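Local coordinates for protein predicted acetamidase/formamidase (Thermoanaerobacter tengcongensis, PDB 3TKK) that binds zinc and calcium ions and probably hydrolyses carbon-nitrogen bonds, other than peptide bonds, in linear amides such as acetamide or formamide, at residues Lys111-Lys116 with Ser197-Ala202; Val79-Ile84 with Gly135-Ala140; Phe14-Glu19 with Asn60-Pro65; Asp117-Val120 with Leu126-Pro129. All blocks are in the same frame, centred on the assembly; numbering follows the deposited sequence.

In the fold
Contacts 1 and 4 form one group, their centres about 11 Å apart: strands 108-116 and 119-121 are neighbours in one antiparallel sheet, V120 of contact 4 packs on V113 and V199 of contact 1, and both contacts reach the second subunit. Contacts 2 and 3 form another, centres about 13 Å apart, meeting where the F16 ring lies against the backbone oxygens of G138 and V139. The metal site is near contacts 1, 2 and 3. E200 of contact 1 binds zinc together with D184 and H186, and D184 also binds calcium. Measured from the side chains, P61 of contact 3 is about 9 Å from zinc, I137 of contact 2 about 12 Å and V120 of contact 4 about 13 Å.

Contact 1: residues Lys111-Lys116 with Ser197-Ala202; sequences KVVDIK and SGVEVA. With ZN (zinc ion), chain F.
I115 reaches end-on with its CD1 into the angle between two valines of 197-202, and this is the tight part of the contact: CD1 comes within 3.5 Å of V201 CG1 and 3.9 Å of V199 CG1. Its side chain is extended at its outer torsion (chi2 169°); it stands roughly perpendicular to the V201 side chain and runs antiparallel past that of V199. V113, two residues back on the same face of the strand, adds a looser touch of its CG2 on V199 CG1 at 4.0 Å. The alternating D114 and K116 project from the other face of strand 108-116 into solvent. The arrangement is a metal-binding loop laid across one face of an antiparallel sheet: V199 and V201 face the strand, while E200 between them leads the other way to the zinc. E200 grips the metal with both carboxylate oxygens, OE1 at 2.1 Å and OE2 at 2.2 Å, and a water, D184 and H186 are also bound. The loop steadies its own ligand. G198 N donates to E200 OE2 over 2.9 Å, nearly straight at 161° but from above the carboxylate plane. S197 OG donates to the G198 carbonyl oxygen in its plane, on a lone pair, at 2.7 Å. V199 also packs on I269 of the second subunit, and S197 O is hydrogen-bonded to S268 OG of that subunit.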
loop_
_atom_site.group_PDB
_atom_site.type_symbol
_atom_site.label_atom_id
_atom_site.label_comp_id
_atom_site.label_asym_id
_atom_site.label_seq_id
_atom_site.Cartn_x
_atom_site.Cartn_y
_atom_site.Cartn_z
ATOM N N LYS A 111 17.740 -0.051 -19.925
ATOM C CA LYS A 111 17.122 -0.394 -21.169
ATOM C C LYS A 111 16.344 0.805 -21.622
ATOM O O LYS A 111 15.475 1.322 -20.862
ATOM C CB LYS A 111 16.082 -1.469 -20.945
ATOM C CG LYS A 111 15.475 -1.988 -22.271
ATOM C CD LYS A 111 14.522 -3.085 -21.915
ATOM C CE LYS A 111 14.626 -4.072 -23.043
ATOM N NZ LYS A 111 14.855 -3.277 -24.318
ATOM N N VAL A 112 16.571 1.218 -22.864
ATOM C CA VAL A 112 15.785 2.351 -23.378
ATOM C C VAL A 112 14.586 1.713 -24.061
ATOM O O VAL A 112 14.785 0.778 -24.791
ATOM C CB VAL A 112 16.604 3.122 -24.451
ATOM C CG1 VAL A 112 15.738 4.114 -25.258
ATOM C CG2 VAL A 112 17.755 3.860 -23.782
ATOM N N VAL A 113 13.370 2.183 -23.790
ATOM C CA VAL A 113 12.158 1.657 -24.415
ATOM C C VAL A 113 11.419 2.727 -25.218
ATOM O O VAL A 113 11.366 3.886 -24.820
ATOM C CB VAL A 113 11.196 1.105 -23.368
ATOM C CG1 VAL A 113 11.824 -0.126 -22.783
ATOM C CG2 VAL A 113 11.048 2.077 -22.163
ATOM N N ASP A 114 10.796 2.309 -26.309
ATOM C CA ASP A 114 9.880 3.143 -27.047
ATOM C C ASP A 114 8.566 3.289 -26.280
ATOM O O ASP A 114 8.147 2.400 -25.532
ATOM C CB ASP A 114 9.686 2.561 -28.450
ATOM C CG ASP A 114 10.939 2.603 -29.230
ATOM O OD1 ASP A 114 11.752 3.545 -29.039
ATOM O OD2 ASP A 114 11.146 1.641 -29.966
ATOM N N ILE A 115 8.037 4.502 -26.338
ATOM C CA ILE A 115 6.700 4.778 -25.843
ATOM C C ILE A 115 5.943 5.144 -27.107
ATOM O O ILE A 115 6.361 6.084 -27.820
ATOM C CB ILE A 115 6.693 5.906 -24.787
ATOM C CG1 ILE A 115 7.497 5.389 -23.602
ATOM C CG2 ILE A 115 5.216 6.225 -24.389
ATOM C CD1 ILE A 115 7.901 6.298 -22.508
ATOM N N LYS A 116 4.926 4.363 -27.426
ATOM C CA LYS A 116 4.124 4.598 -28.619
ATOM C C LYS A 116 2.683 4.196 -28.488
ATOM O O LYS A 116 2.375 3.230 -27.840
ATOM C CB LYS A 116 4.671 3.774 -29.746
ATOM C CG LYS A 116 6.123 3.832 -29.860
ATOM C CD LYS A 116 6.574 4.266 -31.144
ATOM C CE LYS A 116 6.849 5.754 -31.005
ATOM N NZ LYS A 116 7.777 6.212 -32.133
ATOM N N SER A 197 13.717 2.141 -10.356
ATOM C CA SER A 197 13.344 3.245 -11.188
ATOM C C SER A 197 11.965 3.030 -11.778
ATOM O O SER A 197 11.344 2.008 -11.738
ATOM C CB SER A 197 14.310 3.479 -12.435
ATOM O OG SER A 197 13.774 2.557 -13.481
ATOM N N GLY A 198 11.474 4.091 -12.349
ATOM C CA GLY A 198 10.233 4.113 -13.136
ATOM C C GLY A 198 10.596 3.992 -14.594
ATOM O O GLY A 198 11.715 3.694 -14.898
ATOM N N VAL A 199 9.628 4.065 -15.500
ATOM C CA VAL A 199 9.923 4.383 -16.887
ATOM C C VAL A 199 10.284 5.931 -16.945
ATOM O O VAL A 199 9.411 6.845 -17.052
ATOM C CB VAL A 199 8.789 3.973 -17.868
ATOM C CG1 VAL A 199 9.218 4.339 -19.397
ATOM C CG2 VAL A 199 8.373 2.459 -17.737
ATOM N N GLU A 200 11.584 6.196 -16.862
ATOM C CA GLU A 200 12.135 7.531 -16.669
ATOM C C GLU A 200 12.036 8.284 -18.006
ATOM O O GLU A 200 12.551 7.867 -19.038
ATOM C CB GLU A 200 13.593 7.444 -16.281
ATOM C CG GLU A 200 13.850 6.659 -14.998
ATOM C CD GLU A 200 13.162 7.232 -13.750
ATOM O OE1 GLU A 200 12.848 8.476 -13.723
ATOM O OE2 GLU A 200 13.004 6.518 -12.664
ATOM N N VAL A 201 11.316 9.371 -18.005
ATOM C CA VAL A 201 11.203 10.103 -19.258
ATOM C C VAL A 201 11.271 11.627 -19.080
ATOM O O VAL A 201 10.946 12.112 -18.026
ATOM C CB VAL A 201 9.802 9.881 -19.862
ATOM C CG1 VAL A 201 9.559 8.378 -20.226
ATOM C CG2 VAL A 201 8.717 10.267 -18.803
ATOM N N ALA A 202 11.434 12.359 -20.185
ATOM C CA ALA A 202 11.349 13.832 -20.108
ATOM C C ALA A 202 9.932 14.078 -20.469
ATOM O O ALA A 202 9.335 13.196 -21.056
ATOM C CB ALA A 202 12.272 14.491 -21.233
HETATM ZN ZN ZN F . 12.474 8.400 -11.629
HETATM O O HOH W 1 12.805 7.443 -9.861
#

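Contact 2: residues Val79-Ile84 with Gly135-Ala140; sequences VKIKKI and GVIGVA
I137 lays its CD1 methyl over two aliphatic side chains of strand 76-86, V79 and I81. Two sheets pack face to face here: 79-84 belongs to the large mixed sheet of nine strands, and 136-138 to the curled mixed sheet that also carries strand 180-186. The backbones stay well apart, V79 CA and I137 CA lying 9.8 Å from each other, and no hydrogen bond crosses, so the side chains alone bridge the gap. I137 spans it by being extended throughout, CG1 anti to the backbone N (chi1 175°) and CD1 continuing the line (chi2 165°). Its tip meets V79 CG1 at 4.2 Å and I81 CD1 at 4.3 Å, an even and unforced spacing. L180 and L182 of strand 180-186, F171 and M158 also pack on I137. The layer lies near the metal site: the side chain of I137 is about 8 Å from that of D184, which V136 touches directly. Farther along strand 76-86, K82 NZ forms salt bridges with E31 and E208. A classic beta bulge occurs at this point, K82 and K83 both facing L206, after which I84 is buried again and packs on P132. I81 is folded back on itself, both torsions near -52°, which brings its CD1 to 3.9 Å from V79 CG1 of the same strand, so the two atoms that receive I137 also touch each other.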
loop_
_atom_site.group_PDB
_atom_site.type_symbol
_atom_site.label_atom_id
_atom_site.label_comp_id
_atom_site.label_asym_id
_atom_site.label_seq_id
_atom_site.Cartn_x
_atom_site.Cartn_y
_atom_site.Cartn_z
ATOM N N VAL A 79 -1.057 22.909 -5.866
ATOM C CA VAL A 79 -0.526 22.754 -7.192
ATOM C C VAL A 79 -1.472 21.771 -7.893
ATOM O O VAL A 79 -1.587 20.583 -7.571
ATOM C CB VAL A 79 0.928 22.228 -7.209
ATOM C CG1 VAL A 79 1.432 22.089 -8.716
ATOM C CG2 VAL A 79 1.874 23.000 -6.241
ATOM N N LYS A 80 -2.221 22.272 -8.830
ATOM C CA LYS A 80 -3.147 21.434 -9.575
ATOM C C LYS A 80 -2.386 20.907 -10.796
ATOM O O LYS A 80 -1.994 21.728 -11.695
ATOM C CB LYS A 80 -4.357 22.302 -9.986
ATOM C CG LYS A 80 -5.420 21.496 -10.721
ATOM C CD LYS A 80 -6.688 22.378 -11.105
ATOM C CE LYS A 80 -7.458 22.936 -9.905
ATOM N NZ LYS A 80 -6.598 23.945 -9.202
ATOM N N ILE A 81 -2.241 19.557 -10.898
ATOM C CA ILE A 81 -1.633 18.894 -12.064
ATOM C C ILE A 81 -2.749 18.680 -13.150
ATOM O O ILE A 81 -3.614 17.798 -13.002
ATOM C CB ILE A 81 -1.055 17.557 -11.680
ATOM C CG1 ILE A 81 -0.102 17.714 -10.435
ATOM C CG2 ILE A 81 -0.252 17.001 -12.929
ATOM C CD1 ILE A 81 0.900 18.816 -10.697
ATOM N N LYS A 82 -2.689 19.451 -14.217
ATOM C CA LYS A 82 -3.733 19.386 -15.254
ATOM C C LYS A 82 -3.348 18.450 -16.353
ATOM O O LYS A 82 -4.157 17.706 -16.787
ATOM C CB LYS A 82 -3.983 20.798 -15.740
ATOM C CG LYS A 82 -4.575 21.688 -14.592
ATOM C CD LYS A 82 -5.181 22.912 -15.241
ATOM C CE LYS A 82 -5.480 23.996 -14.206
ATOM N NZ LYS A 82 -6.224 25.118 -14.924
ATOM N N LYS A 83 -2.138 18.500 -16.851
ATOM C CA LYS A 83 -1.728 17.589 -17.901
ATOM C C LYS A 83 -0.321 17.156 -17.753
ATOM O O LYS A 83 0.522 17.966 -17.390
ATOM C CB LYS A 83 -1.745 18.283 -19.236
ATOM C CG LYS A 83 -2.930 17.971 -20.021
ATOM C CD LYS A 83 -2.552 18.302 -21.431
ATOM C CE LYS A 83 -2.225 19.828 -21.554
ATOM N NZ LYS A 83 -3.392 20.489 -22.324
ATOM N N ILE A 84 -0.023 15.931 -18.135
ATOM C CA ILE A 84 1.394 15.532 -18.157
ATOM C C ILE A 84 1.670 14.950 -19.562
ATOM O O ILE A 84 1.010 13.971 -19.949
ATOM C CB ILE A 84 1.656 14.451 -17.109
ATOM C CG1 ILE A 84 1.408 14.979 -15.710
ATOM C CG2 ILE A 84 3.083 13.882 -17.064
ATOM C CD1 ILE A 84 1.720 13.860 -14.655
ATOM N N GLY A 135 7.572 12.292 -10.285
ATOM C CA GLY A 135 8.278 11.689 -9.154
ATOM C C GLY A 135 8.849 12.703 -8.141
ATOM O O GLY A 135 8.897 12.430 -6.947
ATOM N N VAL A 136 9.373 13.845 -8.639
ATOM C CA VAL A 136 10.058 14.843 -7.802
ATOM C C VAL A 136 9.162 16.116 -7.919
ATOM O O VAL A 136 8.927 16.665 -9.020
ATOM C CB VAL A 136 11.399 15.114 -8.352
ATOM C CG1 VAL A 136 12.010 16.441 -7.819
ATOM C CG2 VAL A 136 12.416 13.949 -7.937
ATOM N N ILE A 137 8.686 16.623 -6.786
ATOM C CA ILE A 137 7.969 17.872 -6.842
ATOM C C ILE A 137 7.927 18.386 -5.412
ATOM O O ILE A 137 7.741 17.596 -4.464
ATOM C CB ILE A 137 6.554 17.802 -7.356
ATOM C CG1 ILE A 137 5.921 19.197 -7.217
ATOM C CG2 ILE A 137 5.714 16.675 -6.595
ATOM C CD1 ILE A 137 4.454 19.177 -8.229
ATOM N N GLY A 138 8.263 19.667 -5.229
ATOM C CA GLY A 138 8.458 20.174 -3.860
ATOM C C GLY A 138 8.675 21.667 -3.810
ATOM O O GLY A 138 8.792 22.346 -4.852
ATOM N N VAL A 139 8.794 22.186 -2.602
ATOM C CA VAL A 139 9.166 23.558 -2.365
ATOM C C VAL A 139 10.442 23.551 -1.512
ATOM O O VAL A 139 10.920 22.510 -1.125
ATOM C CB VAL A 139 8.060 24.228 -1.527
ATOM C CG1 VAL A 139 6.711 24.138 -2.261
ATOM C CG2 VAL A 139 7.964 23.488 -0.033
ATOM N N ALA A 140 10.997 24.741 -1.268
ATOM C CA ALA A 140 12.226 24.813 -0.500
ATOM C C ALA A 140 11.942 24.510 0.967
ATOM O O ALA A 140 10.954 24.940 1.522
ATOM C CB ALA A 140 12.902 26.213 -0.612
#

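Contact 3: residues Phe14-Glu19 with Asn60-Pro65; sequences FAFSKE and NPATGP
F14 brings CE1 of its ring to P61, although its CB starts out pointing away from 60-65. The first torsion (chi1 -73°) sets CG beside the backbone N and anti to the carbonyl carbon, which lets the ring come nearer to the proline than the CB bond suggests. From there CD1 passes P61 CA at 4.1 Å, CE1 comes nearest, 3.7 Å from P61 CB, and CZ at the tip stands 4.1 Å from the same CB. The two side chains cross at a slant. With an alanine in place of F14, the CA and CB of P61 would probably lose their apolar cover, leaving a gap beside the proline. The chain changes partners at this point. Strand 12-13 pairs antiparallel with 62-69, whereas strand 15-16 peels off to pair with 146-147, so 14-19 leaves the curled sheet near the start of 62-69. F16 remains buried and directs its CZ to A62 CB at 4.3 Å, while its ring meets that of H154 with the planes at about 55°. Beyond it an ST turn closes the segment: E19 N donates to S17 OG over 3.1 Å at 161°. K18 NZ bridges to E19 OE2 at 2.7 Å, arriving on the anti side of the carboxylate. N60, which precedes the proline, rests its side chain against D184 of the metal site.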
loop_
_atom_site.group_PDB
_atom_site.type_symbol
_atom_site.label_atom_id
_atom_site.label_comp_id
_atom_site.label_asym_id
_atom_site.label_seq_id
_atom_site.Cartn_x
_atom_site.Cartn_y
_atom_site.Cartn_z
ATOM N N PHE A 14 19.409 21.107 -8.521
ATOM C CA PHE A 14 19.708 19.750 -8.143
ATOM C C PHE A 14 19.353 19.511 -6.659
ATOM O O PHE A 14 19.353 18.393 -6.203
ATOM C CB PHE A 14 21.241 19.465 -8.439
ATOM C CG PHE A 14 21.493 19.324 -9.939
ATOM C CD1 PHE A 14 21.077 18.153 -10.603
ATOM C CD2 PHE A 14 21.978 20.399 -10.679
ATOM C CE1 PHE A 14 21.244 18.031 -11.967
ATOM C CE2 PHE A 14 22.124 20.331 -12.053
ATOM C CZ PHE A 14 21.765 19.127 -12.726
ATOM N N ALA A 15 19.144 20.574 -5.883
ATOM C CA ALA A 15 18.743 20.369 -4.493
ATOM C C ALA A 15 17.697 21.390 -4.189
ATOM O O ALA A 15 17.768 22.491 -4.761
ATOM C CB ALA A 15 20.019 20.578 -3.541
ATOM N N PHE A 16 16.735 21.086 -3.300
ATOM C CA PHE A 16 15.688 22.118 -2.914
ATOM C C PHE A 16 16.319 22.995 -1.862
ATOM O O PHE A 16 16.818 22.468 -0.840
ATOM C CB PHE A 16 14.400 21.457 -2.417
ATOM C CG PHE A 16 13.614 20.841 -3.514
ATOM C CD1 PHE A 16 14.009 19.654 -4.114
ATOM C CD2 PHE A 16 12.468 21.500 -4.018
ATOM C CE1 PHE A 16 13.207 19.098 -5.224
ATOM C CE2 PHE A 16 11.690 20.984 -5.083
ATOM C CZ PHE A 16 12.109 19.794 -5.708
ATOM N N SER A 17 16.416 24.303 -2.119
ATOM C CA SER A 17 17.171 25.110 -1.152
ATOM C C SER A 17 16.569 26.491 -1.191
ATOM O O SER A 17 16.191 26.985 -2.262
ATOM C CB SER A 17 18.676 25.182 -1.513
ATOM O OG SER A 17 19.269 26.249 -0.730
ATOM N N LYS A 18 16.483 27.120 -0.035
ATOM C CA LYS A 18 15.929 28.483 0.041
ATOM C C LYS A 18 16.822 29.473 -0.683
ATOM O O LYS A 18 16.393 30.606 -0.955
ATOM C CB LYS A 18 15.829 28.963 1.490
ATOM C CG LYS A 18 17.174 29.068 2.202
ATOM C CD LYS A 18 16.947 29.699 3.568
ATOM C CE LYS A 18 17.991 29.226 4.515
ATOM N NZ LYS A 18 19.195 30.252 4.438
ATOM N N GLU A 19 18.057 29.042 -0.965
ATOM C CA GLU A 19 19.112 29.893 -1.566
ATOM C C GLU A 19 19.040 29.956 -3.101
ATOM O O GLU A 19 19.667 30.829 -3.696
ATOM C CB GLU A 19 20.497 29.408 -1.178
ATOM C CG GLU A 19 20.692 29.398 0.365
ATOM C CD GLU A 19 20.596 30.823 0.928
ATOM O OE1 GLU A 19 21.172 31.733 0.317
ATOM O OE2 GLU A 19 19.959 31.063 1.977
ATOM N N ASN A 60 18.290 13.789 -11.183
ATOM C CA ASN A 60 17.047 14.457 -10.729
ATOM C C ASN A 60 16.939 15.972 -10.903
ATOM O O ASN A 60 16.520 16.650 -9.907
ATOM C CB ASN A 60 16.779 14.236 -9.218
ATOM C CG ASN A 60 16.568 12.805 -8.883
ATOM O OD1 ASN A 60 17.287 12.198 -8.042
ATOM N ND2 ASN A 60 15.594 12.222 -9.539
ATOM N N PRO A 61 17.229 16.505 -12.131
ATOM C CA PRO A 61 17.251 17.948 -12.181
ATOM C C PRO A 61 15.804 18.322 -12.073
ATOM O O PRO A 61 15.014 17.758 -12.712
ATOM C CB PRO A 61 17.870 18.261 -13.570
ATOM C CG PRO A 61 17.610 16.969 -14.401
ATOM C CD PRO A 61 17.539 15.846 -13.400
ATOM N N ALA A 62 15.441 19.244 -11.219
ATOM C CA ALA A 62 14.053 19.687 -11.178
ATOM C C ALA A 62 13.896 21.050 -11.866
ATOM O O ALA A 62 14.626 21.977 -11.591
ATOM C CB ALA A 62 13.634 19.768 -9.700
ATOM N N THR A 63 12.873 21.233 -12.670
ATOM C CA THR A 63 12.715 22.492 -13.340
ATOM C C THR A 63 12.144 23.495 -12.317
ATOM O O THR A 63 11.280 23.119 -11.498
ATOM C CB THR A 63 11.822 22.337 -14.555
ATOM O OG1 THR A 63 12.474 21.409 -15.443
ATOM C CG2 THR A 63 11.597 23.766 -15.261
ATOM N N GLY A 64 12.639 24.750 -12.333
ATOM C CA GLY A 64 12.307 25.712 -11.297
ATOM C C GLY A 64 13.577 26.398 -10.753
ATOM O O GLY A 64 14.692 26.319 -11.348
ATOM N N PRO A 65 13.437 27.114 -9.627
ATOM C CA PRO A 65 12.219 27.172 -8.832
ATOM C C PRO A 65 11.292 28.297 -9.262
ATOM O O PRO A 65 11.692 29.257 -9.929
ATOM C CB PRO A 65 12.744 27.389 -7.383
ATOM C CG PRO A 65 14.174 27.910 -7.559
ATOM C CD PRO A 65 14.557 27.845 -9.031
#

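Contact 4: residues Asp117-Val120 with Leu126-Pro129; sequences DGKV and LALP
V120 and L128 form an antiparallel hydrogen-bonded pair, V120 N donating to L128 O over 2.7 Å at 141° and L128 N to V120 O over 2.7 Å at a straighter 156°. Each of these oxygens also receives a CA-H contact, L128 O from K119 CA at 3.4 Å and V120 O from A127 CA at 3.2 Å. The next pair, K119 with P129, is non-hydrogen-bonded, a place where the missing N-H of the proline costs nothing to this hairpin. The two faces of the hairpin differ sharply. On the more open one K119 leans its aliphatic chain over the neighbouring strand, CG lying 4.0 Å from P129 CA and CD 3.9 Å from A127 CB. A bend at the third torsion (chi3 -63°) then carries NZ back to the turn of its own segment, where it forms a salt bridge with D117 OD2 at 3.0 Å from above the carboxylate plane. An alanine in place of K119 would probably leave the D117 carboxylate without this mate and A127 and P129 less covered. On the buried face V120 and L128 stand side by side, CB to CB 4.3 Å. D117 and G118 make the tight turn that leads in from strand 108-116. Strand 119-121 thus lies between 108-116 and 127-129, the latter outermost in this chain's sheet; V120 packs inward on V199 and A187, while L126 and L128 rest on L266 and T270 at helix 260-270 of the second subunit.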
loop_
_atom_site.group_PDB
_atom_site.type_symbol
_atom_site.label_atom_id
_atom_site.label_comp_id
_atom_site.label_asym_id
_atom_site.label_seq_id
_atom_site.Cartn_x
_atom_site.Cartn_y
_atom_site.Cartn_z
ATOM N N ASP A 117 1.777 4.901 -29.193
ATOM C CA ASP A 117 0.394 4.422 -29.183
ATOM C C ASP A 117 -0.096 4.398 -27.704
ATOM O O ASP A 117 -0.918 3.563 -27.324
ATOM C CB ASP A 117 0.363 3.020 -29.775
ATOM C CG ASP A 117 -1.045 2.632 -30.283
ATOM O OD1 ASP A 117 -1.842 3.533 -30.465
ATOM O OD2 ASP A 117 -1.355 1.426 -30.441
ATOM N N GLY A 118 0.426 5.295 -26.869
ATOM C CA GLY A 118 0.043 5.305 -25.448
ATOM C C GLY A 118 0.565 4.171 -24.581
ATOM O O GLY A 118 0.051 3.924 -23.476
ATOM N N LYS A 119 1.626 3.503 -25.015
ATOM C CA LYS A 119 2.151 2.313 -24.295
ATOM C C LYS A 119 3.657 2.270 -24.133
ATOM O O LYS A 119 4.402 2.546 -25.087
ATOM C CB LYS A 119 1.650 1.038 -25.037
ATOM C CG LYS A 119 0.179 0.719 -24.854
ATOM C CD LYS A 119 -0.275 -0.355 -25.814
ATOM C CE LYS A 119 -0.123 0.154 -27.304
ATOM N NZ LYS A 119 -0.590 -0.796 -28.514
ATOM N N VAL A 120 4.141 1.909 -22.941
ATOM C CA VAL A 120 5.454 1.480 -22.810
ATOM C C VAL A 120 5.678 0.129 -23.499
ATOM O O VAL A 120 5.091 -0.871 -23.098
ATOM C CB VAL A 120 5.841 1.342 -21.309
ATOM C CG1 VAL A 120 7.217 0.942 -21.279
ATOM C CG2 VAL A 120 5.673 2.715 -20.601
ATOM N N LEU A 126 5.274 -7.568 -24.351
ATOM C CA LEU A 126 4.493 -6.876 -23.384
ATOM C C LEU A 126 4.471 -5.370 -23.658
ATOM O O LEU A 126 5.534 -4.731 -23.650
ATOM C CB LEU A 126 5.193 -7.052 -22.039
ATOM C CG LEU A 126 4.521 -7.368 -20.729
ATOM C CD1 LEU A 126 3.959 -8.641 -20.941
ATOM C CD2 LEU A 126 5.542 -7.498 -19.616
ATOM N N ALA A 127 3.285 -4.785 -23.804
ATOM C CA ALA A 127 3.191 -3.342 -23.959
ATOM C C ALA A 127 2.349 -2.849 -22.815
ATOM O O ALA A 127 1.343 -3.468 -22.508
ATOM C CB ALA A 127 2.531 -2.979 -25.326
ATOM N N LEU A 128 2.734 -1.766 -22.140
ATOM C CA LEU A 128 2.010 -1.430 -20.905
ATOM C C LEU A 128 1.480 -0.034 -21.012
ATOM O O LEU A 128 2.278 0.937 -21.186
ATOM C CB LEU A 128 2.948 -1.410 -19.674
ATOM C CG LEU A 128 3.691 -2.759 -19.573
ATOM C CD1 LEU A 128 4.777 -2.594 -18.465
ATOM C CD2 LEU A 128 2.750 -3.874 -19.193
ATOM N N PRO A 129 0.160 0.101 -20.818
ATOM C CA PRO A 129 -0.526 1.440 -21.015
ATOM C C PRO A 129 0.152 2.489 -20.143
ATOM O O PRO A 129 0.512 2.138 -18.999
ATOM C CB PRO A 129 -1.955 1.144 -20.522
ATOM C CG PRO A 129 -2.180 -0.439 -21.116
ATOM C CD PRO A 129 -0.803 -0.951 -20.421
#